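Local coordinates for PA14 domain-containing protein (Clostridium clariflavum, PDB 6QDI), which probably senses plant-biomass polysaccharides outside the cell through tandem calcium-binding PA14 domains of a membrane-bound RsgI-type anti-sigma factor, at residues 65-70 against 83-88; 43-48 against 110-115; 27-32 against 116-121. All coordinates share one frame; numbering follows the deposited sequence.

Contact 1: 65-70 against 83-88; sequences ISRDNG and KWDNLV. With CA (calcium ion), chain D; EDO (1,2-ethanediol), chain C.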
loop_
_atom_site.group_PDB
_atom_site.type_symbol
_atom_site.label_atom_id
_atom_site.label_comp_id
_atom_site.label_asym_id
_atom_site.label_seq_id
_atom_site.Cartn_x
_atom_site.Cartn_y
_atom_site.Cartn_z
ATOM N N ILE A 65 -2.319 22.533 -0.408
ATOM C CA ILE A 65 -1.493 21.366 -0.497
ATOM C C ILE A 65 -0.430 21.539 -1.563
ATOM O O ILE A 65 -0.713 21.960 -2.674
ATOM C CB ILE A 65 -2.353 20.124 -0.717
ATOM C CG1 ILE A 65 -3.108 19.816 0.603
ATOM C CG2 ILE A 65 -1.487 18.917 -1.041
ATOM C CD1 ILE A 65 -3.941 18.580 0.734
ATOM N N SER A 66 0.801 21.187 -1.190
ATOM C CA SER A 66 1.909 20.923 -2.119
ATOM C C SER A 66 2.106 19.419 -2.117
ATOM O O SER A 66 2.179 18.827 -1.029
ATOM C CB SER A 66 3.177 21.638 -1.620
ATOM O OG SER A 66 2.959 23.014 -1.404
ATOM N N ARG A 67 2.177 18.796 -3.301
ATOM C CA ARG A 67 2.128 17.342 -3.360
ATOM C C ARG A 67 2.993 16.793 -4.488
ATOM O O ARG A 67 3.006 17.309 -5.615
ATOM C CB ARG A 67 0.692 16.852 -3.570
ATOM C CG ARG A 67 0.081 17.281 -4.911
ATOM C CD ARG A 67 -1.347 16.900 -5.119
ATOM N NE ARG A 67 -1.813 17.265 -6.440
ATOM C CZ ARG A 67 -1.731 16.520 -7.523
ATOM N NH1 ARG A 67 -2.255 16.970 -8.653
ATOM N NH2 ARG A 67 -1.162 15.312 -7.483
ATOM N N ASP A 68 3.577 15.637 -4.192
ATOM C CA ASP A 68 4.204 14.780 -5.214
ATOM C C ASP A 68 4.074 13.397 -4.601
ATOM O O ASP A 68 4.830 13.111 -3.682
ATOM C CB ASP A 68 5.627 15.214 -5.468
ATOM C CG ASP A 68 6.334 14.331 -6.432
ATOM O OD1 ASP A 68 5.813 13.227 -6.747
ATOM O OD2 ASP A 68 7.465 14.715 -6.883
ATOM N N ASN A 69 3.108 12.535 -4.969
ATOM C CA ASN A 69 2.173 12.681 -6.064
ATOM C C ASN A 69 0.747 13.005 -5.597
ATOM O O ASN A 69 0.456 14.180 -5.359
ATOM C CB ASN A 69 2.217 11.423 -6.954
ATOM C CG ASN A 69 3.535 11.319 -7.682
ATOM O OD1 ASN A 69 4.439 10.586 -7.259
ATOM N ND2 ASN A 69 3.696 12.152 -8.707
ATOM N N GLY A 70 -0.133 12.033 -5.471
ATOM C CA GLY A 70 -1.551 12.343 -5.297
ATOM C C GLY A 70 -1.948 12.661 -3.869
ATOM O O GLY A 70 -1.353 12.163 -2.916
ATOM N N LYS A 83 -7.257 15.336 -5.709
ATOM C CA LYS A 83 -6.133 15.432 -6.651
ATOM C C LYS A 83 -5.291 14.162 -6.609
ATOM O O LYS A 83 -4.083 14.187 -6.390
ATOM C CB LYS A 83 -5.304 16.698 -6.382
ATOM C CG LYS A 83 -6.075 18.003 -6.639
ATOM C CD LYS A 83 -6.312 18.248 -8.125
ATOM C CE LYS A 83 -7.226 19.428 -8.270
ATOM N NZ LYS A 83 -7.565 19.716 -9.651
ATOM N N TRP A 84 -5.958 13.043 -6.867
ATOM C CA TRP A 84 -5.363 11.704 -6.740
ATOM C C TRP A 84 -4.772 11.311 -8.081
ATOM O O TRP A 84 -5.297 10.482 -8.799
ATOM C CB TRP A 84 -6.408 10.730 -6.268
ATOM C CG TRP A 84 -5.894 9.435 -5.749
ATOM C CD1 TRP A 84 -6.032 8.206 -6.334
ATOM C CD2 TRP A 84 -5.202 9.218 -4.515
ATOM N NE1 TRP A 84 -5.481 7.248 -5.528
ATOM C CE2 TRP A 84 -4.953 7.835 -4.409
ATOM C CE3 TRP A 84 -4.776 10.056 -3.482
ATOM C CZ2 TRP A 84 -4.336 7.264 -3.288
ATOM C CZ3 TRP A 84 -4.140 9.510 -2.388
ATOM C CH2 TRP A 84 -3.919 8.109 -2.285
ATOM N N ASP A 85 -3.656 11.941 -8.424
ATOM C CA ASP A 85 -3.076 11.764 -9.754
ATOM C C ASP A 85 -1.561 11.882 -9.685
ATOM O O ASP A 85 -0.990 12.197 -8.632
ATOM C CB ASP A 85 -3.730 12.691 -10.790
ATOM C CG ASP A 85 -3.485 14.139 -10.480
ATOM O OD1 ASP A 85 -2.320 14.525 -10.240
ATOM O OD2 ASP A 85 -4.478 14.908 -10.481
ATOM N N ASN A 86 -0.929 11.583 -10.836
ATOM C CA ASN A 86 0.536 11.531 -10.902
ATOM C C ASN A 86 1.220 12.806 -11.190
ATOM O O ASN A 86 2.444 12.817 -11.328
ATOM C CB ASN A 86 0.941 10.462 -11.900
ATOM C CG ASN A 86 0.625 9.095 -11.366
ATOM O OD1 ASN A 86 1.226 8.691 -10.415
ATOM N ND2 ASN A 86 -0.368 8.433 -11.901
ATOM N N LEU A 87 0.486 13.900 -11.292
ATOM C CA LEU A 87 1.116 15.158 -11.474
ATOM C C LEU A 87 1.845 15.532 -10.147
ATOM O O LEU A 87 1.752 14.859 -9.048
ATOM C CB LEU A 87 0.080 16.206 -11.872
ATOM C CG LEU A 87 -0.759 15.892 -13.106
ATOM C CD1 LEU A 87 -1.816 16.967 -13.311
ATOM C CD2 LEU A 87 0.166 15.777 -14.319
ATOM N N VAL A 88 2.526 16.652 -10.246
ATOM C CA VAL A 88 3.054 17.369 -9.085
ATOM C C VAL A 88 2.231 18.633 -8.960
ATOM O O VAL A 88 2.089 19.397 -9.928
ATOM C CB VAL A 88 4.537 17.668 -9.266
ATOM C CG1 VAL A 88 5.043 18.558 -8.148
ATOM C CG2 VAL A 88 5.322 16.340 -9.323
HETATM CA CA CA D . 6.816 11.154 -7.057
HETATM C C1 EDO C . 8.059 12.853 -9.633
HETATM O O1 EDO C . 8.405 12.635 -8.248
HETATM C C2 EDO C . 7.510 11.543 -10.230
HETATM O O2 EDO C . 6.367 11.242 -9.476
#
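OD1 of D85 is gripped by three N-H groups: two from the guanidinium of R67 and one from the backbone of L87, two residues on, which closes an Asx turn. The turn shapes the loop that lies against the end of strand 59-68, beside a calcium site of the first PA14 domain. R67 NH1 forms the salt bridge at 2.9 Å, meeting OD1 on its syn side; NH2 reaches the same oxygen at 3.1 Å from above the carboxylate plane, while L87 N arrives on the anti side. The R67 chain runs extended from CG to NE and crosses D85 at about a right angle, with the carbonyl oxygen of K83 over one guanidinium face. NH2 also donates to N69 O at 2.9 Å, so one arginine nitrogen joins the loop to the turn that follows its own strand; E92 pairs with NE. This ties the loop to the metal ligands. D68 OD1 and N69 OD1, on either side of a cis peptide bond, both bind the calcium ion, whose shell N112, T114 and N116 complete together with a 1,2-ethanediol, probably from the crystallisation liquor. CG2 of V88 packs on the D68 carboxylate, 3.6 Å from OD2. N69 ND2 donates to O2 of the diol at 2.9 Å, an oxygen that also binds the calcium ion, and weakly to L87 O.

Contact 2: 43-48 against 110-115; sequences ESYSVR and YFNNTG. With CA (calcium ion), chain G; CA (calcium ion), chain D.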
loop_
_atom_site.group_PDB
_atom_site.type_symbol
_atom_site.label_atom_id
_atom_site.label_comp_id
_atom_site.label_asym_id
_atom_site.label_seq_id
_atom_site.Cartn_x
_atom_site.Cartn_y
_atom_site.Cartn_z
ATOM N N GLU A 43 10.269 3.614 -3.686
ATOM C CA GLU A 43 9.627 4.777 -4.304
ATOM C C GLU A 43 8.144 4.620 -4.582
ATOM O O GLU A 43 7.566 5.458 -5.260
ATOM C CB GLU A 43 10.373 5.306 -5.536
ATOM C CG GLU A 43 11.879 5.398 -5.386
ATOM C CD GLU A 43 12.588 5.833 -6.626
ATOM O OE1 GLU A 43 11.944 6.363 -7.572
ATOM O OE2 GLU A 43 13.837 5.634 -6.679
ATOM N N SER A 44 7.517 3.565 -4.027
ATOM C CA SER A 44 6.063 3.366 -4.176
ATOM C C SER A 44 5.428 3.191 -2.806
ATOM O O SER A 44 5.601 2.146 -2.173
ATOM C CB SER A 44 5.738 2.205 -5.078
ATOM O OG SER A 44 6.322 1.005 -4.667
ATOM N N TYR A 45 4.726 4.201 -2.295
ATOM C CA TYR A 45 4.174 4.118 -0.945
ATOM C C TYR A 45 3.041 5.102 -0.822
ATOM O O TYR A 45 2.807 5.926 -1.710
ATOM C CB TYR A 45 5.278 4.328 0.145
ATOM C CG TYR A 45 6.032 5.625 0.010
ATOM C CD1 TYR A 45 5.514 6.794 0.535
ATOM C CD2 TYR A 45 7.259 5.690 -0.649
ATOM C CE1 TYR A 45 6.203 8.019 0.407
ATOM C CE2 TYR A 45 7.939 6.894 -0.779
ATOM C CZ TYR A 45 7.396 8.043 -0.260
ATOM O OH TYR A 45 8.029 9.264 -0.391
ATOM N N SER A 46 2.301 4.991 0.274
ATOM C CA SER A 46 1.153 5.868 0.458
ATOM C C SER A 46 0.896 6.006 1.948
ATOM O O SER A 46 1.408 5.212 2.762
ATOM C CB SER A 46 -0.070 5.347 -0.326
ATOM O OG SER A 46 -0.404 4.004 0.053
ATOM N N VAL A 47 0.149 7.037 2.320
ATOM C CA VAL A 47 -0.102 7.381 3.708
ATOM C C VAL A 47 -1.510 7.884 3.851
ATOM O O VAL A 47 -2.027 8.626 2.986
ATOM C CB VAL A 47 0.884 8.486 4.201
ATOM C CG1 VAL A 47 0.785 8.623 5.706
ATOM C CG2 VAL A 47 2.316 8.202 3.788
ATOM N N ARG A 48 -2.159 7.507 4.964
ATOM C CA ARG A 48 -3.411 8.122 5.368
ATOM C C ARG A 48 -3.221 8.747 6.745
ATOM O O ARG A 48 -2.801 8.078 7.690
ATOM C CB ARG A 48 -4.553 7.141 5.460
ATOM C CG ARG A 48 -5.865 7.769 5.879
ATOM C CD ARG A 48 -6.987 6.771 6.025
ATOM N NE ARG A 48 -7.327 6.151 4.765
ATOM C CZ ARG A 48 -7.168 4.867 4.463
ATOM N NH1 ARG A 48 -6.571 4.032 5.267
ATOM N NH2 ARG A 48 -7.549 4.443 3.241
ATOM N N TYR A 110 -2.507 10.223 0.655
ATOM C CA TYR A 110 -1.360 10.660 -0.133
ATOM C C TYR A 110 -0.692 9.443 -0.775
ATOM O O TYR A 110 -0.628 8.375 -0.142
ATOM C CB TYR A 110 -0.357 11.352 0.840
ATOM C CG TYR A 110 1.030 11.447 0.255
ATOM C CD1 TYR A 110 1.376 12.438 -0.646
ATOM C CD2 TYR A 110 1.967 10.454 0.512
ATOM C CE1 TYR A 110 2.617 12.445 -1.259
ATOM C CE2 TYR A 110 3.192 10.414 -0.131
ATOM C CZ TYR A 110 3.510 11.413 -1.032
ATOM O OH TYR A 110 4.730 11.372 -1.651
ATOM N N PHE A 111 -0.111 9.619 -1.967
ATOM C CA PHE A 111 0.772 8.602 -2.511
ATOM C C PHE A 111 1.967 9.155 -3.219
ATOM O O PHE A 111 1.903 10.235 -3.827
ATOM C CB PHE A 111 0.025 7.575 -3.411
ATOM C CG PHE A 111 -0.384 8.070 -4.787
ATOM C CD1 PHE A 111 0.476 7.952 -5.876
ATOM C CD2 PHE A 111 -1.634 8.612 -5.010
ATOM C CE1 PHE A 111 0.099 8.358 -7.136
ATOM C CE2 PHE A 111 -2.020 9.002 -6.285
ATOM C CZ PHE A 111 -1.171 8.893 -7.352
ATOM N N ASN A 112 3.038 8.364 -3.226
ATOM C CA ASN A 112 4.199 8.556 -4.090
ATOM C C ASN A 112 4.258 7.418 -5.074
ATOM O O ASN A 112 4.266 6.252 -4.671
ATOM C CB ASN A 112 5.498 8.657 -3.325
ATOM C CG ASN A 112 6.629 9.125 -4.217
ATOM O OD1 ASN A 112 6.358 9.746 -5.233
ATOM N ND2 ASN A 112 7.891 8.851 -3.858
ATOM N N ASN A 113 4.337 7.742 -6.370
ATOM C CA ASN A 113 4.460 6.759 -7.441
ATOM C C ASN A 113 5.737 7.073 -8.242
ATOM O O ASN A 113 5.653 7.614 -9.345
ATOM C CB ASN A 113 3.235 6.794 -8.325
ATOM C CG ASN A 113 3.252 5.742 -9.414
ATOM O OD1 ASN A 113 4.054 4.844 -9.451
ATOM N ND2 ASN A 113 2.316 5.853 -10.292
ATOM N N THR A 114 6.871 6.701 -7.648
ATOM C CA THR A 114 8.259 6.907 -8.129
ATOM C C THR A 114 8.749 8.329 -7.908
ATOM O O THR A 114 7.977 9.297 -7.788
ATOM C CB THR A 114 8.513 6.506 -9.595
ATOM O OG1 THR A 114 8.011 7.480 -10.518
ATOM C CG2 THR A 114 7.954 5.131 -9.889
ATOM N N GLY A 115 10.063 8.454 -7.868
ATOM C CA GLY A 115 10.709 9.745 -7.760
ATOM C C GLY A 115 10.528 10.373 -6.401
ATOM O O GLY A 115 10.292 9.707 -5.391
HETATM CA CA CA G . 6.475 -0.021 -2.359
HETATM CA CA CA D . 6.816 11.154 -7.057
HETATM O O HOH W 1 6.799 -2.324 -1.491
HETATM O O HOH W 2 4.802 -1.303 -3.629
HETATM O O HOH W 3 7.334 0.557 -0.219
#
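E43 meets the 110-115 segment twice: its carbonyl oxygen accepts from T114 N at 2.8 Å, and OE1, at the end of a chain extended beyond CG, takes G115 N on the anti side of the carboxylate, also at 2.8 Å. The backbone beyond T114 is thereby held where T114 O and N112 OD1 bind one calcium ion. K190 pairs with OE2 of E43. S44 serves a second calcium ion, through both O and OG, with OG lodged between its own N and carbonyl carbon (chi1 56°); D10, D42 and three waters take part in that shell. From S44 to V47 the two strands run antiparallel, their axes at 174°. Y45 forms a hydrogen-bonded pair with N112 and lays its ring against that side chain: N112 CB sits over one face, toward the rim, 3.9 Å from the ring centroid in a CH-pi contact. The amide plane stands 72° from the ring, its OD1 on the metal and its ND2 donating almost straight to G115 O at 3.0 Å, so both ends of the N112 amide are fixed. Y45 CE1 also touches the edge of the Y110 ring near CE2. S46 pairs with F111 on the other face, CB against CB, and sends OG to N11 O. V47 closes the register with a hydrogen-bonded pair to Y110, CG2 lying 4.0 Å from CD2 at the tyrosine's edge. Strand 44-53 lies between strands 4-9 and 104-113, its S46 and R48 bonding the backbones of F9 and D7, and beyond F111 the sheet continues to strand 71-75.

Contact 3: 27-32 against 116-121; sequences DFFWGV and NGFVKL. With CA (calcium ion), chain D.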
loop_
_atom_site.group_PDB
_atom_site.type_symbol
_atom_site.label_atom_id
_atom_site.label_comp_id
_atom_site.label_asym_id
_atom_site.label_seq_id
_atom_site.Cartn_x
_atom_site.Cartn_y
_atom_site.Cartn_z
ATOM N N ASP A 27 3.949 17.822 6.990
ATOM C CA ASP A 27 4.995 18.644 6.411
ATOM C C ASP A 27 6.172 17.742 6.157
ATOM O O ASP A 27 7.012 17.571 7.040
ATOM C CB ASP A 27 5.338 19.777 7.382
ATOM C CG ASP A 27 6.395 20.720 6.871
ATOM O OD1 ASP A 27 6.706 20.729 5.656
ATOM O OD2 ASP A 27 6.863 21.458 7.737
ATOM N N PHE A 28 6.169 17.087 5.001
ATOM C CA PHE A 28 7.129 16.030 4.712
ATOM C C PHE A 28 7.787 16.221 3.374
ATOM O O PHE A 28 7.134 16.558 2.385
ATOM C CB PHE A 28 6.453 14.656 4.728
ATOM C CG PHE A 28 6.091 14.222 6.099
ATOM C CD1 PHE A 28 7.057 13.743 6.934
ATOM C CD2 PHE A 28 4.796 14.298 6.577
ATOM C CE1 PHE A 28 6.766 13.344 8.224
ATOM C CE2 PHE A 28 4.488 13.897 7.883
ATOM C CZ PHE A 28 5.475 13.439 8.699
ATOM N N PHE A 29 9.083 15.984 3.357
ATOM C CA PHE A 29 9.827 15.955 2.144
ATOM C C PHE A 29 10.740 14.743 2.226
ATOM O O PHE A 29 11.674 14.745 3.070
ATOM C CB PHE A 29 10.635 17.244 1.949
ATOM C CG PHE A 29 11.376 17.289 0.666
ATOM C CD1 PHE A 29 12.590 16.553 0.482
ATOM C CD2 PHE A 29 10.942 18.056 -0.392
ATOM C CE1 PHE A 29 13.282 16.583 -0.698
ATOM C CE2 PHE A 29 11.667 18.101 -1.547
ATOM C CZ PHE A 29 12.812 17.351 -1.699
ATOM N N TRP A 30 10.464 13.710 1.433
ATOM C CA TRP A 30 11.142 12.423 1.570
ATOM C C TRP A 30 12.208 12.180 0.512
ATOM O O TRP A 30 12.949 11.195 0.600
ATOM C CB TRP A 30 10.104 11.299 1.589
ATOM C CG TRP A 30 9.284 11.282 2.808
ATOM C CD1 TRP A 30 9.720 11.171 4.106
ATOM C CD2 TRP A 30 7.860 11.341 2.894
ATOM N NE1 TRP A 30 8.673 11.169 4.974
ATOM C CE2 TRP A 30 7.512 11.245 4.251
ATOM C CE3 TRP A 30 6.844 11.470 1.947
ATOM C CZ2 TRP A 30 6.186 11.253 4.690
ATOM C CZ3 TRP A 30 5.515 11.486 2.401
ATOM C CH2 TRP A 30 5.218 11.383 3.737
ATOM N N GLY A 31 12.289 13.051 -0.517
ATOM C CA GLY A 31 13.252 12.803 -1.564
ATOM C C GLY A 31 12.863 11.524 -2.251
ATOM O O GLY A 31 11.687 11.214 -2.408
ATOM N N VAL A 32 13.875 10.746 -2.600
ATOM C CA VAL A 32 13.626 9.441 -3.220
ATOM C C VAL A 32 13.706 8.319 -2.210
ATOM O O VAL A 32 13.698 7.144 -2.609
ATOM C CB VAL A 32 14.535 9.140 -4.439
ATOM C CG1 VAL A 32 14.200 10.119 -5.552
ATOM C CG2 VAL A 32 16.001 9.194 -4.092
ATOM N N ASN A 116 10.676 11.683 -6.385
ATOM C CA ASN A 116 10.526 12.461 -5.180
ATOM C C ASN A 116 9.130 12.228 -4.587
ATOM O O ASN A 116 8.151 12.028 -5.312
ATOM C CB ASN A 116 10.675 13.954 -5.510
ATOM C CG ASN A 116 11.098 14.815 -4.309
ATOM O OD1 ASN A 116 11.188 14.361 -3.161
ATOM N ND2 ASN A 116 11.328 16.096 -4.592
ATOM N N GLY A 117 9.048 12.337 -3.266
ATOM C CA GLY A 117 7.801 12.315 -2.535
ATOM C C GLY A 117 7.786 13.457 -1.534
ATOM O O GLY A 117 8.724 13.609 -0.781
ATOM N N PHE A 118 6.706 14.252 -1.554
ATOM C CA PHE A 118 6.531 15.309 -0.579
ATOM C C PHE A 118 5.041 15.617 -0.431
ATOM O O PHE A 118 4.268 15.439 -1.371
ATOM C CB PHE A 118 7.363 16.561 -0.897
ATOM C CG PHE A 118 7.176 17.150 -2.266
ATOM C CD1 PHE A 118 6.057 17.919 -2.571
ATOM C CD2 PHE A 118 8.184 17.038 -3.211
ATOM C CE1 PHE A 118 5.917 18.517 -3.823
ATOM C CE2 PHE A 118 8.062 17.665 -4.451
ATOM C CZ PHE A 118 6.938 18.380 -4.759
ATOM N N VAL A 119 4.679 16.154 0.733
ATOM C CA VAL A 119 3.330 16.588 0.982
ATOM C C VAL A 119 3.365 17.577 2.144
ATOM O O VAL A 119 3.954 17.307 3.205
ATOM C CB VAL A 119 2.369 15.418 1.218
ATOM C CG1 VAL A 119 2.748 14.507 2.360
ATOM C CG2 VAL A 119 0.946 15.912 1.395
ATOM N N LYS A 120 2.736 18.716 1.949
ATOM C CA LYS A 120 2.704 19.779 2.949
ATOM C C LYS A 120 1.318 20.383 2.999
ATOM O O LYS A 120 0.800 20.796 1.952
ATOM C CB LYS A 120 3.717 20.887 2.550
ATOM C CG LYS A 120 3.923 22.025 3.500
ATOM C CD LYS A 120 5.100 22.909 3.044
ATOM C CE LYS A 120 5.124 24.330 3.568
ATOM N NZ LYS A 120 6.466 24.892 3.323
ATOM N N LEU A 121 0.740 20.454 4.203
ATOM C CA LEU A 121 -0.610 21.032 4.432
ATOM C C LEU A 121 -0.511 22.351 5.190
ATOM O O LEU A 121 -0.038 22.381 6.343
ATOM C CB LEU A 121 -1.471 20.053 5.243
ATOM C CG LEU A 121 -2.879 20.539 5.539
ATOM C CD1 LEU A 121 -3.720 20.632 4.285
ATOM C CD2 LEU A 121 -3.487 19.635 6.595
HETATM CA CA CA D . 6.816 11.154 -7.057
HETATM O O HOH W 4 8.141 22.952 4.476
#
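F28 and V119 exchange two backbone hydrogen bonds at the middle of an antiparallel strand pair in the PA14 beta-sandwich. F28 N donates to V119 O at 2.9 Å. In return V119 N donates to F28 O at 3.0 Å. The close side is the one that carries F28, W30 and V119. The W30 indole lies alongside V119, pointing the same way, with CZ3 4.1 Å from CG1; V119 CG1 stands between its own N and carbonyl carbon (chi1 58°), which turns that methyl to the ring. F28 CB covers one face of the indole near its rim, and W30 N donates to G117 O at 2.8 Å. CE3 of the W30 indole lies 3.9 Å from G117 O. The face of D27, F29 and F118 is looser and more exposed. The F29 and F118 rings are nearly parallel, 6° apart, but slid so far that their centroids are 5.9 Å from each other and little overlap remains; the firmer touch is F29 CD2 on F118 CB. D27 and K120 lie side by side without direct contact of their charges, and a water joins them, donating to D27 OD1 and accepting from K120 NZ at 2.8 Å. At the far end G117 N donates to G31 O, and N116 binds calcium through its backbone O. Strand 27-31 borders strand 117-125, which also pairs with strand 59-68, F118 bonding D68 and K120 bonding S66, and with the short strand 131-132; L121 also packs on F63 and I65 of strand 59-68.

All three contacts lie in the first of the two PA14 domains, their centres 10 to 11 Å apart, and meet at one calcium ion. Along the chain they are nested: contact 3 encloses contact 2, which encloses contact 1. Contacts 1 and 3 share a sheet in which strands 59-68 and 117-125 are neighbours, whereas contact 2 belongs to the other sheet. Y110 spans the two, its OH 2.7 Å from D68 O, probably hydrogen-bonded, and its ring against W30. The calcium draws its ligands from strand ends and adjoining loops of both sheets, at 68-69 and 112-116; the chelated diol there is consistent with sugar hydroxyls binding the ion directly, as in related PA14 lectins.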